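Local coordinates for protein importin subunit beta-1 (Saccharomyces cerevisiae, PDB 5OWU) that imports proteins into the nucleus together with importin alpha, which recognises the classical nuclear localization signal of the cargo, at residues S794-S799 / Q842-T847; Q552-D557 / M599-R604. All coordinates share one frame; numbering follows the deposited sequence.

Interaction 1. Residues S794-S799 / Q842-T847; sequences SEDATS and QATKDT
The carboxylate of D796 is the flat group of the contact, and T844 meets it from above one face: OG1 of T844 donates a hydrogen bond to OD1 of D796 over 2.6 Å, 46° out of the carboxylate plane. The second oxygen, OD2, is held from outside the pair by a salt bridge to R800 and a hydrogen bond with S841. R800 NH1 and S841 OG also bond to T844 OG1, which closes a compact polar cluster around the acid. F840 touches the side chain of D796 as well. The acid reaches this place because its CG stands anti to the backbone N (chi1 -173°), which brings the carboxylate closer to T844 than the direction of CB alone would. In T844 the first torsion (chi1 -61°) sets OG1 beside the backbone N and turns the methyl CG2 anti to that N, yet CG2 still lies 3.7 Å from D796 OD1. The two side chains run alongside one another in opposing senses, joined through this one short bond. One turn further on, T847 folds back on its own helix: OG1 bonds to A843 O at 2.9 Å, while T847 N reaches the same oxygen from the opposite face of its plane. D796 opens helix 796-812 just after the N-cap E795, where the helix end would be expected to stabilise its negative charge. Helix 842-860 also starts here, so the contact ties the beginnings of two helices from HEAT repeats 18 and 19, a join between neighbouring repeats of an alpha-solenoid.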
ATOM      1  N   SER A 794      -8.036   3.903 -15.652  1.00 43.68           N
ATOM      2  CA  SER A 794      -7.861   5.243 -15.095  1.00 55.05           C
ATOM      3  C   SER A 794      -6.428   5.745 -15.238  1.00 58.16           C
ATOM      4  O   SER A 794      -6.195   6.953 -15.125  1.00 56.82           O
ATOM      5  CB  SER A 794      -8.275   5.264 -13.621  1.00 47.62           C
ATOM      6  OG  SER A 794      -7.393   4.497 -12.820  1.00 62.16           O
ATOM      7  N   GLU A 795      -5.466   4.853 -15.481  1.00 52.52           N
ATOM      8  CA  GLU A 795      -4.084   5.258 -15.711  1.00 43.86           C
ATOM      9  C   GLU A 795      -3.920   5.720 -17.154  1.00 52.89           C
ATOM     10  O   GLU A 795      -4.158   4.950 -18.090  1.00 54.26           O
ATOM     11  CB  GLU A 795      -3.127   4.107 -15.411  1.00 49.69           C
ATOM     12  CG  GLU A 795      -2.979   3.776 -13.933  1.00 58.10           C
ATOM     13  CD  GLU A 795      -2.190   4.823 -13.166  1.00 58.66           C
ATOM     14  OE1 GLU A 795      -1.327   5.496 -13.772  1.00 61.29           O
ATOM     15  OE2 GLU A 795      -2.434   4.970 -11.952  1.00 71.82           O
ATOM     16  N   ASP A 796      -3.490   6.970 -17.328  1.00 51.50           N
ATOM     17  CA  ASP A 796      -3.382   7.558 -18.658  1.00 51.99           C
ATOM     18  C   ASP A 796      -2.547   6.689 -19.599  1.00 48.28           C
ATOM     19  O   ASP A 796      -2.944   6.437 -20.743  1.00 46.12           O
ATOM     20  CB  ASP A 796      -2.780   8.962 -18.545  1.00 51.03           C
ATOM     21  CG  ASP A 796      -2.781   9.704 -19.861  1.00 50.14           C
ATOM     22  OD1 ASP A 796      -3.863   9.842 -20.468  1.00 46.47           O
ATOM     23  OD2 ASP A 796      -1.699  10.140 -20.297  1.00 48.18           O
ATOM     24  N   ALA A 797      -1.376   6.232 -19.138  1.00 45.72           N
ATOM     25  CA  ALA A 797      -0.479   5.470 -20.007  1.00 49.80           C
ATOM     26  C   ALA A 797      -1.070   4.112 -20.365  1.00 44.77           C
ATOM     27  O   ALA A 797      -0.918   3.640 -21.502  1.00 38.80           O
ATOM     28  CB  ALA A 797       0.887   5.288 -19.338  1.00 37.81           C
ATOM     29  N   THR A 798      -1.739   3.466 -19.405  1.00 37.84           N
ATOM     30  CA  THR A 798      -2.372   2.178 -19.671  1.00 47.22           C
ATOM     31  C   THR A 798      -3.450   2.313 -20.739  1.00 44.29           C
ATOM     32  O   THR A 798      -3.490   1.537 -21.703  1.00 34.94           O
ATOM     33  CB  THR A 798      -2.959   1.610 -18.378  1.00 40.19           C
ATOM     34  OG1 THR A 798      -1.918   1.477 -17.399  1.00 48.28           O
ATOM     35  CG2 THR A 798      -3.616   0.242 -18.618  1.00 41.94           C
ATOM     36  N   SER A 799      -4.333   3.301 -20.590  1.00 43.13           N
ATOM     37  CA  SER A 799      -5.389   3.485 -21.581  1.00 48.47           C
ATOM     38  C   SER A 799      -4.817   3.896 -22.929  1.00 38.47           C
ATOM     39  O   SER A 799      -5.321   3.471 -23.977  1.00 40.95           O
ATOM     40  CB  SER A 799      -6.405   4.519 -21.089  1.00 46.85           C
ATOM     41  OG  SER A 799      -7.447   3.876 -20.378  1.00 37.82           O
ATOM     42  N   GLN A 842      -3.387  14.662 -23.845  1.00 76.21           N
ATOM     43  CA  GLN A 842      -3.766  14.860 -25.236  1.00 72.47           C
ATOM     44  C   GLN A 842      -3.177  13.788 -26.140  1.00 70.88           C
ATOM     45  O   GLN A 842      -3.764  13.477 -27.180  1.00 65.78           O
ATOM     46  CB  GLN A 842      -3.331  16.244 -25.718  1.00 80.64           C
ATOM     47  CG  GLN A 842      -4.131  16.752 -26.912  1.00 80.43           C
ATOM     48  CD  GLN A 842      -5.575  17.071 -26.555  1.00 85.93           C
ATOM     49  OE1 GLN A 842      -5.877  17.445 -25.421  1.00 91.59           O
ATOM     50  NE2 GLN A 842      -6.473  16.919 -27.521  1.00 87.10           N
ATOM     51  N   ALA A 843      -2.026  13.220 -25.777  1.00 56.61           N
ATOM     52  CA  ALA A 843      -1.497  12.097 -26.545  1.00 63.98           C
ATOM     53  C   ALA A 843      -2.446  10.908 -26.473  1.00 54.56           C
ATOM     54  O   ALA A 843      -2.707  10.245 -27.485  1.00 56.13           O
ATOM     55  CB  ALA A 843      -0.107  11.714 -26.037  1.00 60.35           C
ATOM     56  N   THR A 844      -2.985  10.637 -25.281  1.00 57.73           N
ATOM     57  CA  THR A 844      -3.973   9.573 -25.126  1.00 62.05           C
ATOM     58  C   THR A 844      -5.204   9.833 -25.985  1.00 60.52           C
ATOM     59  O   THR A 844      -5.726   8.916 -26.628  1.00 47.63           O
ATOM     60  CB  THR A 844      -4.362   9.446 -23.654  1.00 54.86           C
ATOM     61  OG1 THR A 844      -3.205   9.106 -22.884  1.00 50.28           O
ATOM     62  CG2 THR A 844      -5.429   8.376 -23.448  1.00 57.64           C
ATOM     63  N   LYS A 845      -5.683  11.076 -26.012  1.00 55.55           N
ATOM     64  CA  LYS A 845      -6.880  11.377 -26.790  1.00 56.16           C
ATOM     65  C   LYS A 845      -6.599  11.291 -28.285  1.00 50.85           C
ATOM     66  O   LYS A 845      -7.462  10.862 -29.059  1.00 48.99           O
ATOM     67  CB  LYS A 845      -7.416  12.757 -26.403  1.00 65.69           C
ATOM     68  CG  LYS A 845      -7.805  12.849 -24.930  1.00 67.60           C
ATOM     69  CD  LYS A 845      -8.112  14.276 -24.493  1.00 79.39           C
ATOM     70  CE  LYS A 845      -9.598  14.471 -24.257  1.00 77.19           C
ATOM     71  NZ  LYS A 845      -9.909  15.821 -23.719  1.00 90.56           N
ATOM     72  N   ASP A 846      -5.394  11.678 -28.707  1.00 54.94           N
ATOM     73  CA  ASP A 846      -4.999  11.494 -30.099  1.00 59.66           C
ATOM     74  C   ASP A 846      -5.004  10.015 -30.468  1.00 56.66           C
ATOM     75  O   ASP A 846      -5.540   9.619 -31.515  1.00 52.87           O
ATOM     76  CB  ASP A 846      -3.609  12.095 -30.336  1.00 63.90           C
ATOM     77  CG  ASP A 846      -3.550  13.586 -30.035  1.00 77.46           C
ATOM     78  OD1 ASP A 846      -4.596  14.266 -30.134  1.00 71.99           O
ATOM     79  OD2 ASP A 846      -2.449  14.078 -29.704  1.00 69.09           O
ATOM     80  N   THR A 847      -4.405   9.181 -29.616  1.00 52.62           N
ATOM     81  CA  THR A 847      -4.412   7.744 -29.863  1.00 46.06           C
ATOM     82  C   THR A 847      -5.839   7.215 -29.939  1.00 47.70           C
ATOM     83  O   THR A 847      -6.155   6.386 -30.799  1.00 49.19           O
ATOM     84  CB  THR A 847      -3.626   7.016 -28.772  1.00 44.30           C
ATOM     85  OG1 THR A 847      -2.316   7.592 -28.651  1.00 49.73           O
ATOM     86  CG2 THR A 847      -3.486   5.532 -29.104  1.00 39.87           C
TER

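Interaction 2. Residues Q552-D557 / M599-R604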
ATOM      1  N   GLN A 552      35.859   8.254  -3.962  1.00 39.47           N
ATOM      2  CA  GLN A 552      36.222   8.473  -2.570  1.00 32.90           C
ATOM      3  C   GLN A 552      35.708   7.338  -1.700  1.00 29.74           C
ATOM      4  O   GLN A 552      36.444   6.801  -0.861  1.00 29.55           O
ATOM      5  CB  GLN A 552      35.674   9.817  -2.100  1.00 37.71           C
ATOM      6  CG  GLN A 552      36.081  10.186  -0.701  1.00 51.93           C
ATOM      7  CD  GLN A 552      35.359  11.416  -0.214  1.00 50.76           C
ATOM      8  OE1 GLN A 552      34.333  11.322   0.462  1.00 44.32           O
ATOM      9  NE2 GLN A 552      35.884  12.581  -0.567  1.00 46.27           N
ATOM     10  N   THR A 553      34.452   6.927  -1.910  1.00 30.87           N
ATOM     11  CA  THR A 553      33.912   5.875  -1.058  1.00 30.03           C
ATOM     12  C   THR A 553      34.669   4.579  -1.269  1.00 32.99           C
ATOM     13  O   THR A 553      34.758   3.748  -0.354  1.00 30.18           O
ATOM     14  CB  THR A 553      32.418   5.657  -1.318  1.00 28.80           C
ATOM     15  OG1 THR A 553      32.217   5.160  -2.650  1.00 36.60           O
ATOM     16  CG2 THR A 553      31.632   6.954  -1.107  1.00 25.07           C
ATOM     17  N   MET A 554      35.240   4.391  -2.449  1.00 26.85           N
ATOM     18  CA  MET A 554      35.933   3.149  -2.722  1.00 28.18           C
ATOM     19  C   MET A 554      37.368   3.174  -2.223  1.00 29.84           C
ATOM     20  O   MET A 554      38.078   2.175  -2.374  1.00 29.73           O
ATOM     21  CB  MET A 554      35.864   2.850  -4.215  1.00 32.34           C
ATOM     22  CG  MET A 554      34.427   2.559  -4.673  1.00 32.05           C
ATOM     23  SD  MET A 554      34.297   2.399  -6.470  1.00 42.17           S
ATOM     24  CE  MET A 554      34.780   4.026  -6.943  1.00 48.34           C
ATOM     25  N   SER A 555      37.801   4.277  -1.612  1.00 29.99           N
ATOM     26  CA  SER A 555      39.080   4.312  -0.917  1.00 29.02           C
ATOM     27  C   SER A 555      38.959   3.877   0.539  1.00 30.25           C
ATOM     28  O   SER A 555      39.978   3.803   1.236  1.00 26.90           O
ATOM     29  CB  SER A 555      39.687   5.721  -0.987  1.00 30.40           C
ATOM     30  OG  SER A 555      39.047   6.625  -0.093  1.00 31.45           O
ATOM     31  N   VAL A 556      37.748   3.577   1.004  1.00 29.74           N
ATOM     32  CA  VAL A 556      37.493   3.272   2.410  1.00 27.76           C
ATOM     33  C   VAL A 556      37.778   1.799   2.662  1.00 30.60           C
ATOM     34  O   VAL A 556      37.189   0.924   2.019  1.00 28.20           O
ATOM     35  CB  VAL A 556      36.048   3.619   2.803  1.00 28.76           C
ATOM     36  CG1 VAL A 556      35.735   3.160   4.235  1.00 28.69           C
ATOM     37  CG2 VAL A 556      35.797   5.114   2.670  1.00 25.35           C
ATOM     38  N   ASP A 557      38.653   1.525   3.622  1.00 26.93           N
ATOM     39  CA  ASP A 557      38.973   0.152   4.002  1.00 30.57           C
ATOM     40  C   ASP A 557      37.834  -0.397   4.859  1.00 28.94           C
ATOM     41  O   ASP A 557      37.657   0.011   6.008  1.00 26.19           O
ATOM     42  CB  ASP A 557      40.301   0.111   4.748  1.00 28.22           C
ATOM     43  CG  ASP A 557      40.614  -1.261   5.312  1.00 33.12           C
ATOM     44  OD1 ASP A 557      39.896  -2.237   4.978  1.00 31.48           O
ATOM     45  OD2 ASP A 557      41.588  -1.361   6.082  1.00 33.77           O
ATOM     46  N   MET A 599      33.200   1.753 -16.004  1.00 39.75           N
ATOM     47  CA  MET A 599      33.064   0.303 -15.935  1.00 33.77           C
ATOM     48  C   MET A 599      34.144  -0.285 -15.042  1.00 37.43           C
ATOM     49  O   MET A 599      33.876  -1.202 -14.252  1.00 38.68           O
ATOM     50  CB  MET A 599      33.105  -0.305 -17.340  1.00 38.41           C
ATOM     51  CG  MET A 599      31.845  -0.028 -18.177  1.00 41.06           C
ATOM     52  SD  MET A 599      30.301  -0.592 -17.415  1.00 42.21           S
ATOM     53  CE  MET A 599      30.621  -2.344 -17.218  1.00 53.55           C
ATOM     54  N   GLY A 600      35.356   0.272 -15.106  1.00 40.75           N
ATOM     55  CA  GLY A 600      36.395  -0.166 -14.192  1.00 45.12           C
ATOM     56  C   GLY A 600      35.932  -0.118 -12.752  1.00 44.78           C
ATOM     57  O   GLY A 600      36.116  -1.069 -11.987  1.00 43.47           O
ATOM     58  N   LEU A 601      35.288   0.987 -12.368  1.00 41.89           N
ATOM     59  CA  LEU A 601      34.760   1.105 -11.015  1.00 36.11           C
ATOM     60  C   LEU A 601      33.638   0.105 -10.777  1.00 39.55           C
ATOM     61  O   LEU A 601      33.604  -0.580  -9.744  1.00 37.86           O
ATOM     62  CB  LEU A 601      34.284   2.537 -10.783  1.00 38.17           C
ATOM     63  CG  LEU A 601      35.372   3.596 -10.903  1.00 42.17           C
ATOM     64  CD1 LEU A 601      34.765   4.999 -10.749  1.00 49.69           C
ATOM     65  CD2 LEU A 601      36.490   3.326  -9.892  1.00 53.88           C
ATOM     66  N   PHE A 602      32.731  -0.031 -11.746  1.00 39.90           N
ATOM     67  CA  PHE A 602      31.569  -0.882 -11.527  1.00 40.74           C
ATOM     68  C   PHE A 602      31.998  -2.330 -11.321  1.00 37.82           C
ATOM     69  O   PHE A 602      31.596  -2.977 -10.346  1.00 37.07           O
ATOM     70  CB  PHE A 602      30.592  -0.739 -12.695  1.00 35.29           C
ATOM     71  CG  PHE A 602      30.001   0.650 -12.834  1.00 39.98           C
ATOM     72  CD1 PHE A 602      29.907   1.501 -11.738  1.00 41.75           C
ATOM     73  CD2 PHE A 602      29.540   1.103 -14.059  1.00 43.28           C
ATOM     74  CE1 PHE A 602      29.372   2.771 -11.866  1.00 41.22           C
ATOM     75  CE2 PHE A 602      29.000   2.376 -14.191  1.00 39.62           C
ATOM     76  CZ  PHE A 602      28.914   3.209 -13.092  1.00 34.91           C
ATOM     77  N   PHE A 603      32.861  -2.841 -12.198  1.00 45.54           N
ATOM     78  CA  PHE A 603      33.390  -4.181 -11.986  1.00 50.23           C
ATOM     79  C   PHE A 603      34.044  -4.299 -10.617  1.00 45.75           C
ATOM     80  O   PHE A 603      33.811  -5.277  -9.896  1.00 47.01           O
ATOM     81  CB  PHE A 603      34.372  -4.542 -13.101  1.00 51.48           C
ATOM     82  CG  PHE A 603      33.708  -4.831 -14.413  1.00 37.85           C
ATOM     83  CD1 PHE A 603      32.619  -5.681 -14.475  1.00 44.01           C
ATOM     84  CD2 PHE A 603      34.151  -4.232 -15.582  1.00 51.20           C
ATOM     85  CE1 PHE A 603      31.994  -5.944 -15.679  1.00 52.68           C
ATOM     86  CE2 PHE A 603      33.529  -4.494 -16.789  1.00 49.68           C
ATOM     87  CZ  PHE A 603      32.451  -5.350 -16.835  1.00 44.72           C
ATOM     88  N   ARG A 604      34.832  -3.298 -10.216  1.00 42.07           N
ATOM     89  CA  ARG A 604      35.433  -3.368  -8.891  1.00 45.54           C
ATOM     90  C   ARG A 604      34.350  -3.496  -7.830  1.00 51.29           C
ATOM     91  O   ARG A 604      34.407  -4.383  -6.966  1.00 44.31           O
ATOM     92  CB  ARG A 604      36.324  -2.148  -8.650  1.00 48.02           C
ATOM     93  CG  ARG A 604      37.658  -2.236  -9.385  1.00 55.78           C
ATOM     94  CD  ARG A 604      38.403  -0.918  -9.376  1.00 52.59           C
ATOM     95  NE  ARG A 604      38.646  -0.436  -8.021  1.00 56.97           N
ATOM     96  CZ  ARG A 604      39.090   0.783  -7.732  1.00 56.81           C
ATOM     97  NH1 ARG A 604      39.336   1.654  -8.702  1.00 55.60           N
ATOM     98  NH2 ARG A 604      39.278   1.138  -6.468  1.00 56.00           N
TER
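The turn that presents M554 to L601 is gripped at Q552 O, which accepts both S555 OG at 2.7 Å and S555 N at 3.0 Å. The hydroxyl arrives in the carbonyl plane on a lone pair, at a C=O...donor angle of 142°. T553 to V556 form a type I beta turn that overlaps these bonds, in which V556 N bonds back to T553 O, and M554 is its second residue. From there the methionine extends toward helix 595-607. Its CG lies beside the backbone N (chi1 -66°), and the chain then bends at its last torsion (chi3 -63°), which sets the methyl CE against the leucine. CE presses on CD2 of L601 at 3.5 Å, tighter than usual for two carbons, and lies 3.9 Å from CD1 of the same residue, so it meets both branches. The two side chains cross at about a right angle. This joins the T553-V556 turn, beside helix 536-553 in HEAT repeat 13, to helix 595-607, in HEAT repeat 14, across neighbouring units of the alpha-solenoid. Helix 563-586 lies close to both sides: Q573 touches M554 and bonds to T553 OG1, while L580 meets F602. R604 borders the apolar pair, its NH2 approaching M554 O obliquely at 4.4 Å, too far for a hydrogen bond, and passing M554 CB at the same range. This arginine is exposed and skirts the backbone side of M554. F602 packs on V618, A621 and I622 of helix 615-629.

Both interactions join consecutive HEAT repeats, but no helix is shared: interaction 1 links repeats 18 and 19 near the C-terminal end, interaction 2 links repeats 13 and 14. Their centres are 43 Å apart and their nearest atoms about 29 Å, so they do not touch and lie at separate junctions of one solenoid. Interaction 1 is partly buried and polar, with a charged group shared among several partners where two helices start. Interaction 2 is a surface contact, made by a turn beside a later helix; its closest pair is apolar, and its arginine stays at the margin. The areas they bury are small and similar, 127 and 143 Å².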